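Local coordinates for protein putative pectin lyase (Geobacillus virus E2, PDB 7CHU) that serves as a tailspike of a thermophilic bacteriophage and probably recognises, and perhaps cleaves, polysaccharide on the host cell surface, at residues H238-N249 / V268-N279. Residues are numbered along the deposited sequence; the frame is centred on the assembly and turned at random.
Sequences HGVYIYNGTSDN and VYFDSTGNRRRN
Ile242 lays its CD1 methyl over one face of the Phe270 ring, 3.9 Å from the centroid, where strands 240-243 and 268-271 run parallel as neighbouring rungs of a right-handed beta-helix of the pectate lyase type. Backbone hydrogen bonds join them in register, among them Ile242 N to Tyr269 O at 2.9 Å. On the other face of the strands, Tyr269 makes an offset stack with the His238 ring, planes 16° apart, and runs alongside Tyr241, whose ring is nearly parallel but slid away. With CG anti to the backbone N (chi1 -165°), Tyr241 crosses the side chain of Asp271, whose carboxylate is turned steeply to the ring and sets OD2 at its edge. Tyr241 OH hydrogen-bonds Asp271 OD2, though the modelled 2.4 Å is doubtfully short.

Beyond the strands, buried Asn244 knits the two turns together. Its OD1 takes Gly274 N in the carbonyl plane, on a lone pair, while ND2 gives an almost straight bond of 2.8 Å to Arg277 O. Asn275 ND2 similarly spans the other loop, bonding Gly245 O and Asp248 O, both in its amide plane.

The outer turn is looser and more exposed. Arg277 NH1 reaches Ser247 O at 3.1 Å, but its salt bridge to Asp248 OD1 is long and rests on charge alone; one water links Ser247 O with Asn275 OD1.

Strand 212-215 flanks 240-243, with Tyr213 against Tyr241 and Tyr243, and strand 307-309 continues the stack beyond 268-271. Inside the coil, Leu253 and Phe255 of strand 251-256 pack on Ile242, and Phe284 of strand 283-285 on Val268 and Phe270.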
ATOM      1  N   HIS A 238      -6.466 -10.634 -23.561  1.00 15.03           N
ATOM      2  CA  HIS A 238      -6.255  -9.470 -22.706  1.00 12.89           C
ATOM      3  C   HIS A 238      -4.933  -9.568 -21.939  1.00 14.20           C
ATOM      4  O   HIS A 238      -4.244 -10.595 -21.956  1.00 12.08           O
ATOM      5  CB  HIS A 238      -7.459  -9.294 -21.765  1.00 14.06           C
ATOM      6  CG  HIS A 238      -8.770  -9.211 -22.506  1.00 14.21           C
ATOM      7  ND1 HIS A 238      -9.203  -8.054 -23.110  1.00 15.49           N
ATOM      8  CD2 HIS A 238      -9.713 -10.150 -22.777  1.00 15.71           C
ATOM      9  CE1 HIS A 238     -10.368  -8.268 -23.700  1.00 16.61           C
ATOM     10  NE2 HIS A 238     -10.700  -9.536 -23.517  1.00 17.72           N
ATOM     11  N   GLY A 239      -4.548  -8.453 -21.306  1.00 13.91           N
ATOM     12  CA  GLY A 239      -3.282  -8.425 -20.591  1.00 13.63           C
ATOM     13  C   GLY A 239      -3.227  -9.437 -19.464  1.00 12.56           C
ATOM     14  O   GLY A 239      -2.292 -10.238 -19.373  1.00 14.52           O
ATOM     15  N   VAL A 240      -4.233  -9.418 -18.594  1.00 12.58           N
ATOM     16  CA  VAL A 240      -4.430 -10.412 -17.538  1.00 11.97           C
ATOM     17  C   VAL A 240      -5.880 -10.860 -17.621  1.00 14.34           C
ATOM     18  O   VAL A 240      -6.783 -10.020 -17.621  1.00 16.90           O
ATOM     19  CB  VAL A 240      -4.144  -9.844 -16.135  1.00 15.90           C
ATOM     20  CG1 VAL A 240      -4.366 -10.937 -15.061  1.00 16.42           C
ATOM     21  CG2 VAL A 240      -2.737  -9.301 -16.054  1.00 17.26           C
ATOM     22  N   TYR A 241      -6.109 -12.160 -17.736  1.00 13.98           N
ATOM     23  CA  TYR A 241      -7.459 -12.713 -17.830  1.00 11.60           C
ATOM     24  C   TYR A 241      -7.684 -13.600 -16.613  1.00 12.66           C
ATOM     25  O   TYR A 241      -6.967 -14.592 -16.429  1.00 15.86           O
ATOM     26  CB  TYR A 241      -7.626 -13.497 -19.131  1.00 12.54           C
ATOM     27  CG  TYR A 241      -9.071 -13.814 -19.516  1.00 15.10           C
ATOM     28  CD1 TYR A 241      -9.759 -14.904 -18.960  1.00 16.65           C
ATOM     29  CD2 TYR A 241      -9.739 -13.039 -20.455  1.00 14.53           C
ATOM     30  CE1 TYR A 241     -11.105 -15.184 -19.330  1.00 16.59           C
ATOM     31  CE2 TYR A 241     -11.065 -13.324 -20.830  1.00 13.98           C
ATOM     32  CZ  TYR A 241     -11.731 -14.381 -20.262  1.00 17.86           C
ATOM     33  OH  TYR A 241     -13.024 -14.630 -20.653  1.00 19.32           O
ATOM     34  N   ILE A 242      -8.650 -13.241 -15.776  1.00 12.47           N
ATOM     35  CA  ILE A 242      -8.915 -13.950 -14.529  1.00 12.78           C
ATOM     36  C   ILE A 242     -10.279 -14.622 -14.663  1.00 16.15           C
ATOM     37  O   ILE A 242     -11.307 -13.940 -14.734  1.00 11.03           O
ATOM     38  CB  ILE A 242      -8.879 -13.004 -13.316  1.00 15.43           C
ATOM     39  CG1 ILE A 242      -7.485 -12.351 -13.211  1.00 13.15           C
ATOM     40  CG2 ILE A 242      -9.250 -13.789 -12.058  1.00 13.12           C
ATOM     41  CD1 ILE A 242      -7.398 -11.035 -12.358  1.00 14.74           C
ATOM     42  N   TYR A 243     -10.288 -15.960 -14.694  1.00 10.48           N
ATOM     43  CA  TYR A 243     -11.484 -16.765 -14.930  1.00 14.64           C
ATOM     44  C   TYR A 243     -11.841 -17.556 -13.670  1.00 13.70           C
ATOM     45  O   TYR A 243     -10.957 -18.032 -12.957  1.00 13.31           O
ATOM     46  CB  TYR A 243     -11.216 -17.721 -16.112  1.00 14.40           C
ATOM     47  CG  TYR A 243     -12.371 -18.568 -16.597  1.00 16.54           C
ATOM     48  CD1 TYR A 243     -13.672 -18.063 -16.656  1.00 14.42           C
ATOM     49  CD2 TYR A 243     -12.150 -19.861 -17.045  1.00 14.49           C
ATOM     50  CE1 TYR A 243     -14.733 -18.850 -17.118  1.00 14.39           C
ATOM     51  CE2 TYR A 243     -13.191 -20.657 -17.512  1.00 17.97           C
ATOM     52  CZ  TYR A 243     -14.483 -20.147 -17.549  1.00 17.16           C
ATOM     53  OH  TYR A 243     -15.519 -20.923 -18.024  1.00 19.26           O
ATOM     54  N   ASN A 244     -13.126 -17.689 -13.370  1.00 12.24           N
ATOM     55  CA  ASN A 244     -13.443 -18.498 -12.197  1.00 14.57           C
ATOM     56  C   ASN A 244     -13.336 -19.998 -12.499  1.00 15.52           C
ATOM     57  O   ASN A 244     -12.987 -20.778 -11.602  1.00 14.18           O
ATOM     58  CB  ASN A 244     -14.829 -18.128 -11.614  1.00 11.11           C
ATOM     59  CG  ASN A 244     -15.987 -18.202 -12.633  1.00 14.59           C
ATOM     60  OD1 ASN A 244     -15.811 -18.223 -13.851  1.00 13.85           O
ATOM     61  ND2 ASN A 244     -17.197 -18.171 -12.101  1.00 11.73           N
ATOM     62  N   GLY A 245     -13.528 -20.400 -13.747  1.00 12.18           N
ATOM     63  CA  GLY A 245     -13.625 -21.812 -14.093  1.00 14.95           C
ATOM     64  C   GLY A 245     -14.984 -22.396 -13.758  1.00 15.86           C
ATOM     65  O   GLY A 245     -15.921 -21.689 -13.369  1.00 14.17           O
ATOM     66  N   THR A 246     -15.091 -23.723 -13.886  1.00 14.69           N
ATOM     67  CA  THR A 246     -16.389 -24.365 -13.755  1.00 14.68           C
ATOM     68  C   THR A 246     -16.672 -24.914 -12.364  1.00 16.94           C
ATOM     69  O   THR A 246     -17.788 -25.398 -12.130  1.00 17.51           O
ATOM     70  CB  THR A 246     -16.523 -25.508 -14.772  1.00 17.69           C
ATOM     71  OG1 THR A 246     -15.467 -26.435 -14.547  1.00 18.09           O
ATOM     72  CG2 THR A 246     -16.433 -24.971 -16.182  1.00 17.47           C
ATOM     73  N   SER A 247     -15.711 -24.870 -11.444  1.00 13.44           N
ATOM     74  CA  SER A 247     -15.876 -25.458 -10.118  1.00 16.06           C
ATOM     75  C   SER A 247     -15.950 -24.430  -9.005  1.00 15.43           C
ATOM     76  O   SER A 247     -16.794 -24.539  -8.108  1.00 15.88           O
ATOM     77  CB  SER A 247     -14.704 -26.418  -9.804  1.00 17.80           C
ATOM     78  OG  SER A 247     -14.776 -27.566 -10.619  1.00 24.65           O
ATOM     79  N   ASP A 248     -15.017 -23.483  -8.986  1.00 14.00           N
ATOM     80  CA  ASP A 248     -14.929 -22.562  -7.870  1.00 14.95           C
ATOM     81  C   ASP A 248     -14.671 -21.166  -8.424  1.00 14.76           C
ATOM     82  O   ASP A 248     -15.310 -20.778  -9.407  1.00 15.64           O
ATOM     83  CB  ASP A 248     -13.855 -23.017  -6.871  1.00 14.60           C
ATOM     84  CG  ASP A 248     -14.004 -22.334  -5.526  1.00 24.29           C
ATOM     85  OD1 ASP A 248     -14.867 -22.747  -4.715  1.00 24.30           O
ATOM     86  OD2 ASP A 248     -13.298 -21.325  -5.315  1.00 21.86           O
ATOM     87  N   ASN A 249     -13.728 -20.416  -7.862  1.00 11.21           N
ATOM     88  CA  ASN A 249     -13.479 -19.081  -8.391  1.00 14.58           C
ATOM     89  C   ASN A 249     -12.006 -18.743  -8.257  1.00 16.15           C
ATOM     90  O   ASN A 249     -11.226 -19.507  -7.691  1.00 15.39           O
ATOM     91  CB  ASN A 249     -14.361 -18.043  -7.686  1.00 14.34           C
ATOM     92  CG  ASN A 249     -13.890 -17.714  -6.266  1.00 17.65           C
ATOM     93  OD1 ASN A 249     -12.965 -18.328  -5.742  1.00 19.18           O
ATOM     94  ND2 ASN A 249     -14.540 -16.728  -5.637  1.00 17.39           N
ATOM     95  N   VAL A 268      -6.882  -5.710 -17.523  1.00 12.12           N
ATOM     96  CA  VAL A 268      -7.369  -6.715 -16.590  1.00 13.03           C
ATOM     97  C   VAL A 268      -8.789  -7.052 -17.008  1.00 16.15           C
ATOM     98  O   VAL A 268      -9.622  -6.151 -17.136  1.00 12.97           O
ATOM     99  CB  VAL A 268      -7.357  -6.195 -15.144  1.00 14.63           C
ATOM    100  CG1 VAL A 268      -8.130  -7.135 -14.235  1.00 19.10           C
ATOM    101  CG2 VAL A 268      -5.925  -6.004 -14.659  1.00 14.75           C
ATOM    102  N   TYR A 269      -9.062  -8.339 -17.236  1.00 14.95           N
ATOM    103  CA  TYR A 269     -10.390  -8.801 -17.630  1.00 12.91           C
ATOM    104  C   TYR A 269     -10.822  -9.899 -16.662  1.00 13.34           C
ATOM    105  O   TYR A 269     -10.211 -10.971 -16.638  1.00 13.04           O
ATOM    106  CB  TYR A 269     -10.372  -9.322 -19.076  1.00 12.92           C
ATOM    107  CG  TYR A 269     -11.738  -9.562 -19.650  1.00 13.66           C
ATOM    108  CD1 TYR A 269     -12.466 -10.686 -19.280  1.00 15.28           C
ATOM    109  CD2 TYR A 269     -12.315  -8.654 -20.545  1.00 14.96           C
ATOM    110  CE1 TYR A 269     -13.734 -10.940 -19.793  1.00 15.84           C
ATOM    111  CE2 TYR A 269     -13.590  -8.886 -21.073  1.00 18.95           C
ATOM    112  CZ  TYR A 269     -14.287 -10.039 -20.699  1.00 20.51           C
ATOM    113  OH  TYR A 269     -15.544 -10.294 -21.186  1.00 20.90           O
ATOM    114  N   PHE A 270     -11.834  -9.623 -15.836  1.00 11.21           N
ATOM    115  CA  PHE A 270     -12.410 -10.625 -14.951  1.00 13.54           C
ATOM    116  C   PHE A 270     -13.564 -11.299 -15.681  1.00 19.15           C
ATOM    117  O   PHE A 270     -14.385 -10.629 -16.312  1.00 15.04           O
ATOM    118  CB  PHE A 270     -12.925 -10.022 -13.644  1.00 10.22           C
ATOM    119  CG  PHE A 270     -11.853  -9.742 -12.627  1.00 14.12           C
ATOM    120  CD1 PHE A 270     -11.458 -10.709 -11.712  1.00 13.33           C
ATOM    121  CD2 PHE A 270     -11.258  -8.506 -12.575  1.00 13.32           C
ATOM    122  CE1 PHE A 270     -10.476 -10.441 -10.760  1.00 15.14           C
ATOM    123  CE2 PHE A 270     -10.300  -8.206 -11.607  1.00 16.18           C
ATOM    124  CZ  PHE A 270      -9.898  -9.161 -10.707  1.00 15.37           C
ATOM    125  N   ASP A 271     -13.611 -12.626 -15.605  1.00 14.99           N
ATOM    126  CA  ASP A 271     -14.646 -13.424 -16.259  1.00 16.32           C
ATOM    127  C   ASP A 271     -15.207 -14.364 -15.199  1.00 14.32           C
ATOM    128  O   ASP A 271     -14.483 -15.223 -14.694  1.00 13.11           O
ATOM    129  CB  ASP A 271     -14.046 -14.181 -17.446  1.00 16.08           C
ATOM    130  CG  ASP A 271     -15.046 -15.094 -18.158  1.00 18.88           C
ATOM    131  OD1 ASP A 271     -16.189 -15.309 -17.680  1.00 19.55           O
ATOM    132  OD2 ASP A 271     -14.643 -15.622 -19.218  1.00 18.03           O
ATOM    133  N   SER A 272     -16.467 -14.159 -14.812  1.00 13.39           N
ATOM    134  CA  SER A 272     -17.111 -14.983 -13.792  1.00 14.49           C
ATOM    135  C   SER A 272     -18.189 -15.873 -14.400  1.00 14.14           C
ATOM    136  O   SER A 272     -19.077 -16.349 -13.679  1.00 14.10           O
ATOM    137  CB  SER A 272     -17.714 -14.121 -12.682  1.00 13.94           C
ATOM    138  OG  SER A 272     -16.720 -13.618 -11.784  1.00 18.44           O
ATOM    139  N   THR A 273     -18.115 -16.118 -15.702  1.00 12.91           N
ATOM    140  CA  THR A 273     -19.171 -16.878 -16.369  1.00 16.11           C
ATOM    141  C   THR A 273     -19.022 -18.389 -16.248  1.00 17.42           C
ATOM    142  O   THR A 273     -19.902 -19.111 -16.718  1.00 15.31           O
ATOM    143  CB  THR A 273     -19.244 -16.540 -17.853  1.00 19.84           C
ATOM    144  OG1 THR A 273     -18.032 -16.958 -18.498  1.00 18.49           O
ATOM    145  CG2 THR A 273     -19.518 -15.030 -18.065  1.00 20.99           C
ATOM    146  N   GLY A 274     -17.965 -18.901 -15.617  1.00 13.51           N
ATOM    147  CA  GLY A 274     -17.735 -20.340 -15.661  1.00 14.19           C
ATOM    148  C   GLY A 274     -18.713 -21.148 -14.821  1.00 15.40           C
ATOM    149  O   GLY A 274     -19.058 -22.283 -15.174  1.00 15.65           O
ATOM    150  N   ASN A 275     -19.148 -20.597 -13.695  1.00 14.10           N
ATOM    151  CA  ASN A 275     -20.104 -21.267 -12.814  1.00 12.44           C
ATOM    152  C   ASN A 275     -20.663 -20.225 -11.848  1.00 14.90           C
ATOM    153  O   ASN A 275     -20.373 -19.033 -11.962  1.00 15.29           O
ATOM    154  CB  ASN A 275     -19.444 -22.451 -12.089  1.00 15.29           C
ATOM    155  CG  ASN A 275     -18.582 -22.012 -10.905  1.00 16.06           C
ATOM    156  OD1 ASN A 275     -19.050 -22.010  -9.765  1.00 15.83           O
ATOM    157  ND2 ASN A 275     -17.317 -21.662 -11.169  1.00 13.74           N
ATOM    158  N   ARG A 276     -21.456 -20.675 -10.878  1.00 17.15           N
ATOM    159  CA  ARG A 276     -22.167 -19.743 -10.012  1.00 16.84           C
ATOM    160  C   ARG A 276     -21.221 -18.920  -9.140  1.00 18.81           C
ATOM    161  O   ARG A 276     -21.546 -17.787  -8.768  1.00 17.07           O
ATOM    162  CB  ARG A 276     -23.134 -20.525  -9.132  1.00 23.02           C
ATOM    163  CG  ARG A 276     -24.213 -19.701  -8.434  1.00 26.63           C
ATOM    164  CD  ARG A 276     -24.998 -20.627  -7.498  1.00 36.47           C
ATOM    165  NE  ARG A 276     -24.227 -20.992  -6.302  1.00 40.14           N
ATOM    166  CZ  ARG A 276     -23.539 -22.122  -6.122  1.00 44.06           C
ATOM    167  NH1 ARG A 276     -23.509 -23.064  -7.079  1.00 50.69           N
ATOM    168  NH2 ARG A 276     -22.873 -22.317  -4.972  1.00 39.01           N
ATOM    169  N   ARG A 277     -20.080 -19.487  -8.775  1.00 16.87           N
ATOM    170  CA  ARG A 277     -19.181 -18.872  -7.808  1.00 18.05           C
ATOM    171  C   ARG A 277     -18.350 -17.807  -8.505  1.00 15.70           C
ATOM    172  O   ARG A 277     -17.479 -18.124  -9.325  1.00 15.61           O
ATOM    173  CB  ARG A 277     -18.307 -19.936  -7.173  1.00 16.17           C
ATOM    174  CG  ARG A 277     -19.083 -20.805  -6.231  1.00 20.40           C
ATOM    175  CD  ARG A 277     -18.286 -22.025  -5.818  1.00 23.65           C
ATOM    176  NE  ARG A 277     -19.094 -22.838  -4.922  1.00 27.93           N
ATOM    177  CZ  ARG A 277     -18.900 -24.128  -4.667  1.00 33.54           C
ATOM    178  NH1 ARG A 277     -17.906 -24.792  -5.259  1.00 29.63           N
ATOM    179  NH2 ARG A 277     -19.720 -24.751  -3.829  1.00 29.68           N
ATOM    180  N   ARG A 278     -18.633 -16.548  -8.193  1.00 11.68           N
ATOM    181  CA  ARG A 278     -18.010 -15.442  -8.900  1.00 15.42           C
ATOM    182  C   ARG A 278     -16.635 -15.130  -8.315  1.00 11.82           C
ATOM    183  O   ARG A 278     -16.365 -15.394  -7.141  1.00 11.99           O
ATOM    184  CB  ARG A 278     -18.915 -14.207  -8.845  1.00 16.07           C
ATOM    185  CG  ARG A 278     -20.302 -14.453  -9.492  1.00 17.71           C
ATOM    186  CD  ARG A 278     -21.309 -13.354  -9.129  1.00 17.29           C
ATOM    187  NE  ARG A 278     -20.691 -12.025  -9.184  1.00 17.64           N
ATOM    188  CZ  ARG A 278     -20.367 -11.373 -10.305  1.00 17.80           C
ATOM    189  NH1 ARG A 278     -20.621 -11.906 -11.492  1.00 16.19           N
ATOM    190  NH2 ARG A 278     -19.777 -10.176 -10.239  1.00 12.72           N
ATOM    191  N   ASN A 279     -15.754 -14.611  -9.172  1.00 13.62           N
ATOM    192  CA  ASN A 279     -14.467 -14.106  -8.726  1.00 15.29           C
ATOM    193  C   ASN A 279     -14.684 -13.095  -7.610  1.00 15.44           C
ATOM    194  O   ASN A 279     -15.623 -12.283  -7.647  1.00 15.35           O
ATOM    195  CB  ASN A 279     -13.705 -13.476  -9.900  1.00 13.04           C
ATOM    196  CG  ASN A 279     -13.331 -14.517 -10.972  1.00 17.67           C
ATOM    197  OD1 ASN A 279     -12.939 -15.644 -10.654  1.00 15.42           O
ATOM    198  ND2 ASN A 279     -13.437 -14.135 -12.231  1.00 14.07           N
TER
HETATM  199  O   HOH W   1     -17.692 -19.572 -19.500  1.00 25.01           O
HETATM  200  O   HOH W   2     -19.580 -24.412  -8.407  1.00 20.96           O